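Beta-n-acetylhexosaminidase (Streptococcus pneumoniae, PDB 4AZI) hydrolyses terminal beta-linked N-acetylglucosamine from the non-reducing ends of glycans, as one of the tandem family 20 catalytic modules of pneumococcal StrH. Local coordinates at residues A[39-44]-A[110-115]; A[58-63]-A[159-164]; A[140-145]-A[186-191]; A[357-362]-A[400-405]. The protein carries 2 engineered substitutions. All coordinates share one frame; numbering follows the deposited sequence.

Contact 1 of 4, residues A[39-44]-A[110-115]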
loop_
_atom_site.group_PDB
_atom_site.type_symbol
_atom_site.label_atom_id
_atom_site.label_comp_id
_atom_site.label_asym_id
_atom_site.label_seq_id
_atom_site.Cartn_x
_atom_site.Cartn_y
_atom_site.Cartn_z
ATOM N N TYR A 39 -7.606 -12.870 -1.286
ATOM C CA TYR A 39 -6.829 -11.801 -0.653
ATOM C C TYR A 39 -7.614 -11.192 0.503
ATOM O O TYR A 39 -8.817 -11.416 0.617
ATOM C CB TYR A 39 -6.498 -10.708 -1.678
ATOM C CG TYR A 39 -5.457 -11.116 -2.685
ATOM C CD1 TYR A 39 -5.794 -11.896 -3.803
ATOM C CD2 TYR A 39 -4.128 -10.723 -2.527
ATOM C CE1 TYR A 39 -4.833 -12.287 -4.722
ATOM C CE2 TYR A 39 -3.159 -11.102 -3.443
ATOM C CZ TYR A 39 -3.517 -11.881 -4.542
ATOM O OH TYR A 39 -2.543 -12.256 -5.437
ATOM N N SER A 40 -6.937 -10.422 1.356
ATOM C CA SER A 40 -7.613 -9.765 2.463
ATOM C C SER A 40 -7.650 -8.238 2.338
ATOM O O SER A 40 -8.484 -7.587 2.969
ATOM C CB SER A 40 -6.980 -10.169 3.806
ATOM O OG SER A 40 -5.611 -9.813 3.836
ATOM N N ASP A 41 -6.744 -7.672 1.542
ATOM C CA ASP A 41 -6.574 -6.214 1.480
ATOM C C ASP A 41 -6.164 -5.713 0.100
ATOM O O ASP A 41 -5.486 -6.421 -0.644
ATOM C CB ASP A 41 -5.497 -5.764 2.480
ATOM C CG ASP A 41 -5.844 -6.113 3.919
ATOM O OD1 ASP A 41 -6.534 -5.312 4.591
ATOM O OD2 ASP A 41 -5.421 -7.193 4.381
ATOM N N VAL A 42 -6.553 -4.474 -0.207
ATOM C CA VAL A 42 -5.995 -3.723 -1.332
ATOM C C VAL A 42 -5.152 -2.575 -0.769
ATOM O O VAL A 42 -5.653 -1.742 -0.009
ATOM C CB VAL A 42 -7.097 -3.182 -2.283
ATOM C CG1 VAL A 42 -6.512 -2.231 -3.315
ATOM C CG2 VAL A 42 -7.810 -4.323 -2.988
ATOM N N HIS A 43 -3.867 -2.559 -1.126
ATOM C CA HIS A 43 -2.967 -1.486 -0.737
ATOM C C HIS A 43 -2.978 -0.468 -1.827
ATOM O O HIS A 43 -2.614 -0.765 -2.971
ATOM C CB HIS A 43 -1.561 -2.024 -0.505
ATOM C CG HIS A 43 -0.544 -0.965 -0.151
ATOM N ND1 HIS A 43 0.218 -0.353 -1.078
ATOM C CD2 HIS A 43 -0.171 -0.427 1.082
ATOM C CE1 HIS A 43 1.036 0.530 -0.475
ATOM N NE2 HIS A 43 0.800 0.486 0.845
ATOM N N LEU A 44 -3.415 0.742 -1.490
ATOM C CA LEU A 44 -3.597 1.779 -2.497
ATOM C C LEU A 44 -2.737 3.023 -2.249
ATOM O O LEU A 44 -2.990 3.822 -1.333
ATOM C CB LEU A 44 -5.084 2.133 -2.649
ATOM C CG LEU A 44 -5.524 2.978 -3.858
ATOM C CD1 LEU A 44 -5.400 2.226 -5.180
ATOM C CD2 LEU A 44 -6.952 3.485 -3.671
ATOM N N GLY A 110 -10.073 -5.250 3.200
ATOM C CA GLY A 110 -9.650 -3.976 3.749
ATOM C C GLY A 110 -9.001 -3.097 2.693
ATOM O O GLY A 110 -8.518 -3.587 1.674
ATOM N N LEU A 111 -9.014 -1.790 2.917
ATOM C CA LEU A 111 -8.183 -0.888 2.130
ATOM C C LEU A 111 -7.021 -0.369 2.984
ATOM O O LEU A 111 -7.205 0.012 4.141
ATOM C CB LEU A 111 -8.991 0.286 1.563
ATOM C CG LEU A 111 -8.170 1.180 0.622
ATOM C CD1 LEU A 111 -8.325 0.747 -0.831
ATOM C CD2 LEU A 111 -8.535 2.644 0.789
ATOM N N ILE A 112 -5.824 -0.374 2.409
ATOM C CA ILE A 112 -4.684 0.267 3.033
ATOM C C ILE A 112 -4.176 1.412 2.161
ATOM O O ILE A 112 -3.508 1.176 1.152
ATOM C CB ILE A 112 -3.519 -0.712 3.315
ATOM C CG1 ILE A 112 -4.000 -1.990 4.012
ATOM C CG2 ILE A 112 -2.435 -0.016 4.132
ATOM C CD1 ILE A 112 -2.941 -3.083 4.088
ATOM N N PRO A 113 -4.473 2.663 2.550
ATOM C CA PRO A 113 -3.933 3.805 1.806
ATOM C C PRO A 113 -2.455 4.085 2.080
ATOM O O PRO A 113 -1.976 3.895 3.214
ATOM C CB PRO A 113 -4.765 4.971 2.337
ATOM C CG PRO A 113 -5.062 4.587 3.756
ATOM C CD PRO A 113 -5.283 3.095 3.711
ATOM N N ALA A 114 -1.757 4.567 1.053
ATOM C CA ALA A 114 -0.417 5.136 1.190
ATOM C C ALA A 114 -0.380 6.571 0.653
ATOM O O ALA A 114 -0.919 6.849 -0.437
ATOM C CB ALA A 114 0.619 4.271 0.480
ATOM N N ILE A 115 0.225 7.467 1.433
ATOM C CA ILE A 115 0.538 8.842 1.009
ATOM C C ILE A 115 2.014 9.067 1.298
ATOM O O ILE A 115 2.405 9.213 2.460
ATOM C CB ILE A 115 -0.270 9.919 1.784
ATOM C CG1 ILE A 115 -1.790 9.677 1.711
ATOM C CG2 ILE A 115 0.125 11.326 1.325
ATOM C CD1 ILE A 115 -2.426 9.903 0.351
#

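Contact 2 of 4, residues A[58-63]-A[159-164]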
loop_
_atom_site.group_PDB
_atom_site.type_symbol
_atom_site.label_atom_id
_atom_site.label_comp_id
_atom_site.label_asym_id
_atom_site.label_seq_id
_atom_site.Cartn_x
_atom_site.Cartn_y
_atom_site.Cartn_z
ATOM N N MET A 58 -10.055 20.754 1.751
ATOM C CA MET A 58 -8.600 20.666 1.712
ATOM C C MET A 58 -7.942 21.864 2.391
ATOM O O MET A 58 -6.799 22.202 2.085
ATOM C CB MET A 58 -8.114 20.530 0.259
ATOM C CG MET A 58 -8.398 19.177 -0.369
ATOM S SD MET A 58 -7.541 17.813 0.448
ATOM C CE MET A 58 -5.869 17.990 -0.157
ATOM N N THR A 59 -8.670 22.500 3.308
ATOM C CA THR A 59 -8.151 23.637 4.065
ATOM C C THR A 59 -7.010 23.167 4.959
ATOM O O THR A 59 -7.143 22.173 5.672
ATOM C CB THR A 59 -9.253 24.293 4.936
ATOM O OG1 THR A 59 -10.334 24.726 4.105
ATOM C CG2 THR A 59 -8.707 25.481 5.714
ATOM N N ILE A 60 -5.896 23.894 4.919
ATOM C CA ILE A 60 -4.716 23.557 5.709
ATOM C C ILE A 60 -4.317 24.729 6.592
ATOM O O ILE A 60 -4.250 25.870 6.131
ATOM C CB ILE A 60 -3.517 23.151 4.800
ATOM C CG1 ILE A 60 -3.810 21.870 4.001
ATOM C CG2 ILE A 60 -2.230 23.011 5.604
ATOM C CD1 ILE A 60 -4.146 20.649 4.830
ATOM N N THR A 61 -4.052 24.441 7.862
ATOM C CA THR A 61 -3.482 25.426 8.767
ATOM C C THR A 61 -2.086 24.991 9.197
ATOM O O THR A 61 -1.913 23.917 9.749
ATOM C CB THR A 61 -4.369 25.623 10.005
ATOM O OG1 THR A 61 -5.695 25.901 9.572
ATOM C CG2 THR A 61 -3.875 26.791 10.853
ATOM N N ALA A 62 -1.105 25.846 8.921
ATOM C CA ALA A 62 0.296 25.614 9.259
ATOM C C ALA A 62 1.057 26.923 9.110
ATOM O O ALA A 62 0.656 27.799 8.339
ATOM C CB ALA A 62 0.904 24.554 8.349
ATOM N N ASN A 63 2.153 27.047 9.849
ATOM C CA ASN A 63 3.055 28.188 9.724
ATOM C C ASN A 63 2.394 29.513 10.091
ATOM O O ASN A 63 2.750 30.555 9.542
ATOM C CB ASN A 63 3.640 28.257 8.307
ATOM C CG ASN A 63 4.458 27.031 7.957
ATOM O OD1 ASN A 63 5.301 26.600 8.738
ATOM N ND2 ASN A 63 4.219 26.472 6.779
ATOM N N VAL A 159 3.421 19.949 4.949
ATOM C CA VAL A 159 3.224 18.547 4.584
ATOM C C VAL A 159 2.617 17.746 5.733
ATOM O O VAL A 159 1.662 17.010 5.522
ATOM C CB VAL A 159 4.520 17.910 4.052
ATOM C CG1 VAL A 159 4.369 16.408 3.883
ATOM C CG2 VAL A 159 4.879 18.545 2.715
ATOM N N LYS A 160 3.158 17.919 6.941
ATOM C CA LYS A 160 2.629 17.264 8.132
ATOM C C LYS A 160 1.147 17.554 8.363
ATOM O O LYS A 160 0.385 16.653 8.724
ATOM C CB LYS A 160 3.414 17.669 9.380
ATOM C CG LYS A 160 4.799 17.061 9.471
ATOM C CD LYS A 160 5.402 17.343 10.832
ATOM C CE LYS A 160 6.808 17.896 10.714
ATOM N NZ LYS A 160 7.383 18.184 12.062
ATOM N N ALA A 161 0.757 18.815 8.175
ATOM C CA ALA A 161 -0.635 19.220 8.317
ATOM C C ALA A 161 -1.492 18.541 7.253
ATOM O O ALA A 161 -2.563 18.023 7.570
ATOM C CB ALA A 161 -0.774 20.740 8.236
ATOM N N LEU A 162 -1.001 18.530 6.008
ATOM C CA LEU A 162 -1.683 17.866 4.881
ATOM C C LEU A 162 -1.888 16.373 5.132
ATOM O O LEU A 162 -2.989 15.854 4.970
ATOM C CB LEU A 162 -0.909 18.069 3.574
ATOM C CG LEU A 162 -1.562 17.475 2.314
ATOM C CD1 LEU A 162 -2.923 18.113 2.080
ATOM C CD2 LEU A 162 -0.655 17.675 1.107
ATOM N N ILE A 163 -0.826 15.687 5.540
ATOM C CA ILE A 163 -0.934 14.256 5.845
ATOM C C ILE A 163 -1.857 13.996 7.037
ATOM O O ILE A 163 -2.552 12.983 7.070
ATOM C CB ILE A 163 0.446 13.589 5.995
ATOM C CG1 ILE A 163 1.048 13.405 4.598
ATOM C CG2 ILE A 163 0.328 12.232 6.677
ATOM C CD1 ILE A 163 2.548 13.351 4.582
ATOM N N GLY A 164 -1.863 14.924 7.994
ATOM C CA GLY A 164 -2.833 14.922 9.097
ATOM C C GLY A 164 -4.284 14.909 8.634
ATOM O O GLY A 164 -5.102 14.135 9.150
#

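Contact 3 of 4, residues A[140-145]-A[186-191]. With EDO (1,2-ethanediol), chain F.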
loop_
_atom_site.group_PDB
_atom_site.type_symbol
_atom_site.label_atom_id
_atom_site.label_comp_id
_atom_site.label_asym_id
_atom_site.label_seq_id
_atom_site.Cartn_x
_atom_site.Cartn_y
_atom_site.Cartn_z
ATOM N N PHE A 140 20.854 18.369 -3.308
ATOM C CA PHE A 140 22.138 17.676 -3.153
ATOM C C PHE A 140 22.977 17.833 -4.431
ATOM O O PHE A 140 23.455 18.933 -4.704
ATOM C CB PHE A 140 21.930 16.203 -2.760
ATOM C CG PHE A 140 21.274 16.018 -1.410
ATOM C CD1 PHE A 140 21.957 16.335 -0.237
ATOM C CD2 PHE A 140 19.977 15.530 -1.310
ATOM C CE1 PHE A 140 21.358 16.174 1.004
ATOM C CE2 PHE A 140 19.371 15.368 -0.066
ATOM C CZ PHE A 140 20.065 15.688 1.089
ATOM N N ASP A 141 23.145 16.762 -5.210
ATOM C CA ASP A 141 23.844 16.824 -6.503
ATOM C C ASP A 141 23.137 17.749 -7.481
ATOM O O ASP A 141 23.748 18.269 -8.417
ATOM C CB ASP A 141 23.921 15.446 -7.152
ATOM C CG ASP A 141 24.836 14.497 -6.422
ATOM O OD1 ASP A 141 25.411 14.868 -5.373
ATOM O OD2 ASP A 141 24.966 13.362 -6.909
ATOM N N LYS A 142 21.832 17.887 -7.279
ATOM C CA LYS A 142 20.995 18.849 -7.980
ATOM C C LYS A 142 19.761 19.098 -7.131
ATOM O O LYS A 142 19.589 18.471 -6.078
ATOM C CB LYS A 142 20.597 18.339 -9.364
ATOM C CG LYS A 142 19.801 17.042 -9.385
ATOM C CD LYS A 142 19.041 16.918 -10.698
ATOM C CE LYS A 142 18.508 15.511 -10.887
ATOM N NZ LYS A 142 17.495 15.416 -11.976
ATOM N N VAL A 143 18.914 20.019 -7.579
ATOM C CA VAL A 143 17.626 20.234 -6.936
ATOM C C VAL A 143 16.729 19.039 -7.239
ATOM O O VAL A 143 16.496 18.702 -8.402
ATOM C CB VAL A 143 16.981 21.562 -7.380
ATOM C CG1 VAL A 143 15.585 21.715 -6.786
ATOM C CG2 VAL A 143 17.869 22.732 -6.969
ATOM N N SER A 144 16.261 18.380 -6.183
ATOM C CA SER A 144 15.420 17.195 -6.341
ATOM C C SER A 144 14.045 17.567 -6.873
ATOM O O SER A 144 13.504 18.631 -6.558
ATOM C CB SER A 144 15.277 16.445 -5.012
ATOM O OG SER A 144 14.294 15.431 -5.120
ATOM N N LYS A 145 13.482 16.679 -7.680
ATOM C CA LYS A 145 12.105 16.839 -8.124
ATOM C C LYS A 145 11.142 15.986 -7.310
ATOM O O LYS A 145 9.928 16.073 -7.501
ATOM C CB LYS A 145 11.976 16.507 -9.603
ATOM C CG LYS A 145 12.699 17.505 -10.490
ATOM C CD LYS A 145 11.875 17.802 -11.729
ATOM C CE LYS A 145 11.934 19.286 -12.043
ATOM N NZ LYS A 145 11.050 20.101 -11.165
ATOM N N ASN A 186 16.312 9.925 -4.259
ATOM C CA ASN A 186 17.038 9.075 -5.195
ATOM C C ASN A 186 17.437 9.820 -6.475
ATOM O O ASN A 186 18.507 9.582 -7.024
ATOM C CB ASN A 186 16.291 7.773 -5.504
ATOM C CG ASN A 186 14.887 7.990 -6.038
ATOM O OD1 ASN A 186 14.374 9.113 -6.092
ATOM N ND2 ASN A 186 14.241 6.892 -6.418
ATOM N N ASP A 187 16.586 10.750 -6.902
ATOM C CA ASP A 187 16.792 11.483 -8.151
ATOM C C ASP A 187 17.934 12.494 -8.085
ATOM O O ASP A 187 18.425 12.948 -9.121
ATOM C CB ASP A 187 15.488 12.169 -8.583
ATOM C CG ASP A 187 15.162 13.405 -7.760
ATOM O OD1 ASP A 187 15.150 13.346 -6.502
ATOM O OD2 ASP A 187 14.900 14.449 -8.384
ATOM N N ALA A 188 18.356 12.836 -6.872
ATOM C CA ALA A 188 19.314 13.913 -6.652
ATOM C C ALA A 188 20.606 13.420 -6.018
ATOM O O ALA A 188 21.469 14.220 -5.692
ATOM C CB ALA A 188 18.685 14.996 -5.781
ATOM N N THR A 189 20.726 12.103 -5.837
ATOM C CA THR A 189 21.887 11.507 -5.175
ATOM C C THR A 189 22.334 10.209 -5.849
ATOM O O THR A 189 23.116 9.465 -5.276
ATOM C CB THR A 189 21.574 11.162 -3.703
ATOM O OG1 THR A 189 20.514 10.197 -3.663
ATOM C CG2 THR A 189 21.182 12.408 -2.894
ATOM N N SER A 190 21.837 9.954 -7.060
ATOM C CA SER A 190 21.958 8.646 -7.742
ATOM C C SER A 190 21.631 7.463 -6.827
ATOM O O SER A 190 22.394 6.502 -6.723
ATOM C CB SER A 190 23.315 8.466 -8.436
ATOM O OG SER A 190 23.683 9.640 -9.130
ATOM N N ALA A 191 20.473 7.556 -6.174
ATOM C CA ALA A 191 19.958 6.502 -5.310
ATOM C C ALA A 191 20.920 6.171 -4.171
ATOM O O ALA A 191 21.198 5.002 -3.913
ATOM C CB ALA A 191 19.594 5.250 -6.115
HETATM C C1 EDO F . 13.075 3.821 -8.774
HETATM O O1 EDO F . 12.743 2.714 -7.927
HETATM C C2 EDO F . 11.935 4.840 -8.761
HETATM O O2 EDO F . 11.905 5.513 -7.502
HETATM O O HOH W 1 25.456 10.470 -7.278
HETATM O O HOH W 2 15.012 14.578 -11.006
#

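Contact 4 of 4, residues A[357-362]-A[400-405]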
loop_
_atom_site.group_PDB
_atom_site.type_symbol
_atom_site.label_atom_id
_atom_site.label_comp_id
_atom_site.label_asym_id
_atom_site.label_seq_id
_atom_site.Cartn_x
_atom_site.Cartn_y
_atom_site.Cartn_z
ATOM N N PHE A 357 -4.687 -18.301 1.178
ATOM C CA PHE A 357 -5.775 -17.558 0.554
ATOM C C PHE A 357 -7.135 -18.183 0.809
ATOM O O PHE A 357 -7.276 -19.409 0.813
ATOM C CB PHE A 357 -5.514 -17.419 -0.948
ATOM C CG PHE A 357 -4.409 -16.454 -1.275
ATOM C CD1 PHE A 357 -3.073 -16.798 -1.062
ATOM C CD2 PHE A 357 -4.700 -15.187 -1.766
ATOM C CE1 PHE A 357 -2.054 -15.901 -1.350
ATOM C CE2 PHE A 357 -3.683 -14.286 -2.058
ATOM C CZ PHE A 357 -2.358 -14.643 -1.851
ATOM N N ARG A 358 -8.138 -17.331 1.010
ATOM C CA ARG A 358 -9.513 -17.784 1.208
ATOM C C ARG A 358 -10.083 -18.400 -0.057
ATOM O O ARG A 358 -9.665 -18.065 -1.175
ATOM C CB ARG A 358 -10.423 -16.623 1.634
ATOM C CG ARG A 358 -10.247 -16.157 3.073
ATOM C CD ARG A 358 -11.296 -15.115 3.432
ATOM N NE ARG A 358 -12.524 -15.726 3.937
ATOM C CZ ARG A 358 -13.686 -15.090 4.101
ATOM N NH1 ARG A 358 -13.807 -13.800 3.789
ATOM N NH2 ARG A 358 -14.737 -15.752 4.582
ATOM N N ALA A 359 -11.043 -19.304 0.135
ATOM C CA ALA A 359 -11.925 -19.741 -0.943
ATOM C C ALA A 359 -12.740 -18.542 -1.439
ATOM O O ALA A 359 -12.741 -17.479 -0.814
ATOM C CB ALA A 359 -12.842 -20.848 -0.445
ATOM N N ASN A 360 -13.414 -18.703 -2.573
ATOM C CA ASN A 360 -14.228 -17.638 -3.144
ATOM C C ASN A 360 -15.640 -17.668 -2.570
ATOM O O ASN A 360 -16.413 -18.591 -2.844
ATOM C CB ASN A 360 -14.253 -17.743 -4.673
ATOM C CG ASN A 360 -15.074 -16.649 -5.335
ATOM O OD1 ASN A 360 -15.643 -15.771 -4.678
ATOM N ND2 ASN A 360 -15.140 -16.700 -6.658
ATOM N N TYR A 361 -15.964 -16.637 -1.797
ATOM C CA TYR A 361 -17.226 -16.554 -1.066
ATOM C C TYR A 361 -18.289 -15.696 -1.743
ATOM O O TYR A 361 -19.330 -15.411 -1.142
ATOM C CB TYR A 361 -16.969 -16.069 0.371
ATOM C CG TYR A 361 -16.526 -17.198 1.266
ATOM C CD1 TYR A 361 -17.465 -18.008 1.903
ATOM C CD2 TYR A 361 -15.171 -17.483 1.450
ATOM C CE1 TYR A 361 -17.073 -19.062 2.708
ATOM C CE2 TYR A 361 -14.767 -18.535 2.252
ATOM C CZ TYR A 361 -15.726 -19.322 2.874
ATOM O OH TYR A 361 -15.339 -20.372 3.666
ATOM N N ASN A 362 -18.041 -15.301 -2.992
ATOM C CA ASN A 362 -18.967 -14.414 -3.705
ATOM C C ASN A 362 -20.299 -15.056 -4.070
ATOM O O ASN A 362 -21.350 -14.448 -3.866
ATOM C CB ASN A 362 -18.308 -13.777 -4.928
ATOM C CG ASN A 362 -17.422 -12.603 -4.561
ATOM O OD1 ASN A 362 -17.891 -11.583 -4.035
ATOM N ND2 ASN A 362 -16.128 -12.741 -4.832
ATOM N N ASN A 400 -7.859 -24.200 -1.254
ATOM C CA ASN A 400 -7.854 -25.637 -1.546
ATOM C C ASN A 400 -9.246 -26.262 -1.590
ATOM O O ASN A 400 -9.423 -27.339 -2.159
ATOM C CB ASN A 400 -7.005 -26.393 -0.527
ATOM C CG ASN A 400 -5.525 -26.184 -0.741
ATOM O OD1 ASN A 400 -5.008 -26.450 -1.822
ATOM N ND2 ASN A 400 -4.832 -25.699 0.292
ATOM N N LYS A 401 -10.225 -25.572 -1.004
ATOM C CA LYS A 401 -11.535 -26.165 -0.726
ATOM C C LYS A 401 -12.722 -25.479 -1.415
ATOM O O LYS A 401 -13.807 -25.357 -0.826
ATOM C CB LYS A 401 -11.766 -26.234 0.789
ATOM C CG LYS A 401 -10.772 -27.106 1.537
ATOM C CD LYS A 401 -10.940 -28.582 1.195
ATOM C CE LYS A 401 -9.740 -29.403 1.654
ATOM N NZ LYS A 401 -9.694 -29.537 3.135
ATOM N N GLN A 402 -12.528 -25.056 -2.661
ATOM C CA GLN A 402 -13.607 -24.416 -3.416
ATOM C C GLN A 402 -14.756 -25.382 -3.697
ATOM O O GLN A 402 -15.917 -25.052 -3.461
ATOM C CB GLN A 402 -13.094 -23.804 -4.726
ATOM C CG GLN A 402 -14.073 -22.834 -5.370
ATOM C CD GLN A 402 -14.493 -21.711 -4.435
ATOM O OE1 GLN A 402 -13.663 -21.108 -3.753
ATOM N NE2 GLN A 402 -15.788 -21.429 -4.396
ATOM N N ALA A 403 -14.423 -26.569 -4.201
ATOM C CA ALA A 403 -15.416 -27.604 -4.483
ATOM C C ALA A 403 -16.298 -27.853 -3.258
ATOM O O ALA A 403 -17.528 -27.908 -3.365
ATOM C CB ALA A 403 -14.729 -28.886 -4.929
ATOM N N GLU A 404 -15.655 -27.949 -2.097
ATOM C CA GLU A 404 -16.324 -28.189 -0.825
ATOM C C GLU A 404 -17.279 -27.048 -0.465
ATOM O O GLU A 404 -18.424 -27.298 -0.081
ATOM C CB GLU A 404 -15.283 -28.426 0.285
ATOM C CG GLU A 404 -14.509 -29.748 0.180
ATOM C CD GLU A 404 -13.437 -29.781 -0.914
ATOM O OE1 GLU A 404 -13.291 -28.809 -1.692
ATOM O OE2 GLU A 404 -12.721 -30.804 -1.001
ATOM N N LEU A 405 -16.818 -25.804 -0.612
ATOM C CA LEU A 405 -17.680 -24.629 -0.422
ATOM C C LEU A 405 -18.842 -24.592 -1.424
ATOM O O LEU A 405 -19.977 -24.285 -1.054
ATOM C CB LEU A 405 -16.876 -23.326 -0.509
ATOM C CG LEU A 405 -17.634 -22.002 -0.339
ATOM C CD1 LEU A 405 -18.400 -21.937 0.978
ATOM C CD2 LEU A 405 -16.676 -20.827 -0.452
#

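Contact 1 of 4, residues A[39-44]-A[110-115]
Backbone pairing joins the second and third strands of the (β/α)8 (TIM) barrel here, in parallel and almost aligned, at 14° to each other. Five N-H...O=C bonds run in zigzag: G110 N to S40 O, V42 N to G110 O, I112 N to V42 O, L44 N to I112 O and A114 N to L44 O. The straightest, I112 N to V42 O, is 2.8 Å long (174° at the hydrogen). The L44 N to I112 O bond is shorter, 2.7 Å, although its donor stands above the carbonyl plane. CA-H...O contacts supplement the pairing, with L111 CA 3.4 Å from V42 O.

Apolar contacts lie on both faces. On the one carrying V42, L44 and L111, L111 CD1 reaches across to L44 CB at 4.0 Å, and V42 and L44 go on to meet V31 and L27 of helix 24-37. On the barrel-interior face I112 CD1 touches D41 CB, 4.0 Å away, while I112 CG2 meets H43 CD2 at 3.8 Å, the two side chains crossing at about a right angle. A114 CB approaches H43 NE2 obliquely, at 3.8 Å.

Polar side chains on that face are D41 and H43. S40, just before the strand, donates through OG to D41 OD2 over 2.7 Å, from above the carboxylate plane; D41 OD2 also meets N10 ND2. H43, its CG anti to the backbone N (chi1 178°), uses both ring nitrogens, ND1 with S14 OG and NE2 with N178 ND2.

The imidazole thus ties the first strand to the fourth across the barrel interior, and NE2 facing the N178 amide N-H is consistent with a neutral ring protonated on ND1.

Contact 2 of 4, residues A[58-63]-A[159-164]
N63 supplies the one flat side chain of 58-63 and 159-164, and its carboxamide is not laid against 159-164. It is held at both ends by an earlier turn of the same helix 153-170, ND2 bonding to E154 O and OD1 to N157 ND2. Between the segments the flat group that is touched is the T61 peptide, whose O lies 3.7 Å from the methyl of A161.

The remaining contacts are apolar. A161, with CB directed at the strand, is met by I60 CG2 at 3.8 Å and by A62 CB at 4.2 Å, so one small methyl sits among two side chains and a carbonyl. I60 divides its branches: CG2, anti to the backbone N, goes to A161, whereas CG1 runs beside the N and bends (chi2 -58°) to bring CD1 down on L162, 3.7 Å from its CA and 3.9 Å from its CD1. L162 holds CG anti to the backbone N (chi1 -177°), which swings its tip toward the strand. There M58, folded at chi2 and chi3, lays its terminal CE 3.7 Å from L162 CD1. With just a methyl as the side chain of A161, strand and helix axes come within 7.9 Å, running in roughly opposing directions at 144°.

Strand 60-62 is half of a small antiparallel hairpin with 65-67, in the excursion that follows the second barrel strand. M58 carries the apolar patch on to V72 and I76 of helix 69-83. Strand 60-62 thus covers one side of helix 153-170, while I163 packs on I115 and S117 of barrel strand 110-117, and V159 and K160 touch Y209 of helix 203-219.

Contact 3 of 4, residues A[140-145]-A[186-191]
S144 OG is gripped by three bonds: it donates to D187 OD1 at 2.6 Å and accepts from T146 N and T147 N. It links two loops of the TIM barrel, following the third and fourth strands, the latter entering the pocket with D182, E183 and A191. The hydroxyl is anti to its backbone N (chi1 171°), which turns it to D187. There CG takes the crowded position between backbone N and carbonyl carbon (chi1 75°), and the carboxylate presents the syn lone pairs of both oxygens to the other loop. OD1 has a second partner in T146 OG1. OD2 receives K145 N along a nearly straight bond of 2.7 Å (175°) and, at 2.6 Å, a water that also accepts from K142 NZ. That ammonium stays 4.5 Å from D187 OD2, beyond a salt bridge, but together with the donors it would favour the ionised acid.

Next to the carboxylate, A188 CB rests on S144 CB at 3.8 Å. D141 N sits nearly along the C=O axis of A188, 3.1 Å from A188 O, its N-H bent; D141 OD1 turns to Y196 OH. F140 and T189 run side by side, F140 CD2 3.7 Å from T189 CG2; T189 OG1 bonds to A185 O and Q192 N. A 1,2-ethanediol, probably from the crystallisation liquor, accepts at O2 from N186 ND2 at 2.9 Å and bonds E183 OE2.

Contact 4 of 4, residues A[357-362]-A[400-405]
Hydrogen bonds pair the carboxamide of Q402 with the backbone of a single residue, N360. Q402 OE1 accepts from N360 N at 2.7 Å (166° at the hydrogen), in the carbonyl plane and on a lone pair, while Q402 NE2 donates to N360 O at a longer 3.3 Å. Its bend at chi2 (55°) brings the amide round for this, and NE2 has a further partner in D406 OD1. N360 itself forms an Asx turn leading into helix 362-368: OD1 accepts from N362 N at 3.0 Å and also from N362 ND2.

Aromatic contact falls to Y361. L405 CD2 stands over the centre of one ring face in a CH-pi contact, 3.6 Å from the centroid and 11° off the normal. On the opposite face R358 NH2 lies offset toward the rim, 3.5 Å above the plane. The phenol OH bonds to N394 O and L397 N.

Apolar packing completes it, A359 CB touching L405 CD2 at 3.8 Å.

The Q402 amide thus pairs with both backbone polar atoms of N360, much as a strand neighbour would, and the first turn of helix 402-414 is joined to the connection leaving helix 339-352 by both bonding and a doubly covered ring.

In the fold
Contact 1 is the core of the module, backbone pairing of neighbouring barrel strands about 5 Å (between centres) from the middle of the chain; the other three lie 22 to 26 Å out. Contact 2 is apolar and lies outside the barrel; its helix touches the strand of contact 1 where I163 meets I115. Contact 3, with three of its eight touching residues exposed, borders the pocket through A191 and depends on a carboxylate, hydroxyls and water. Contact 4 is also peripheral but mostly buried, held by an amide and a CH-pi contact; it joins contact 1 through Y39 and F357, packed edge-to-face. Contacts 2 and 3 lie across the chain's centre from contact 4.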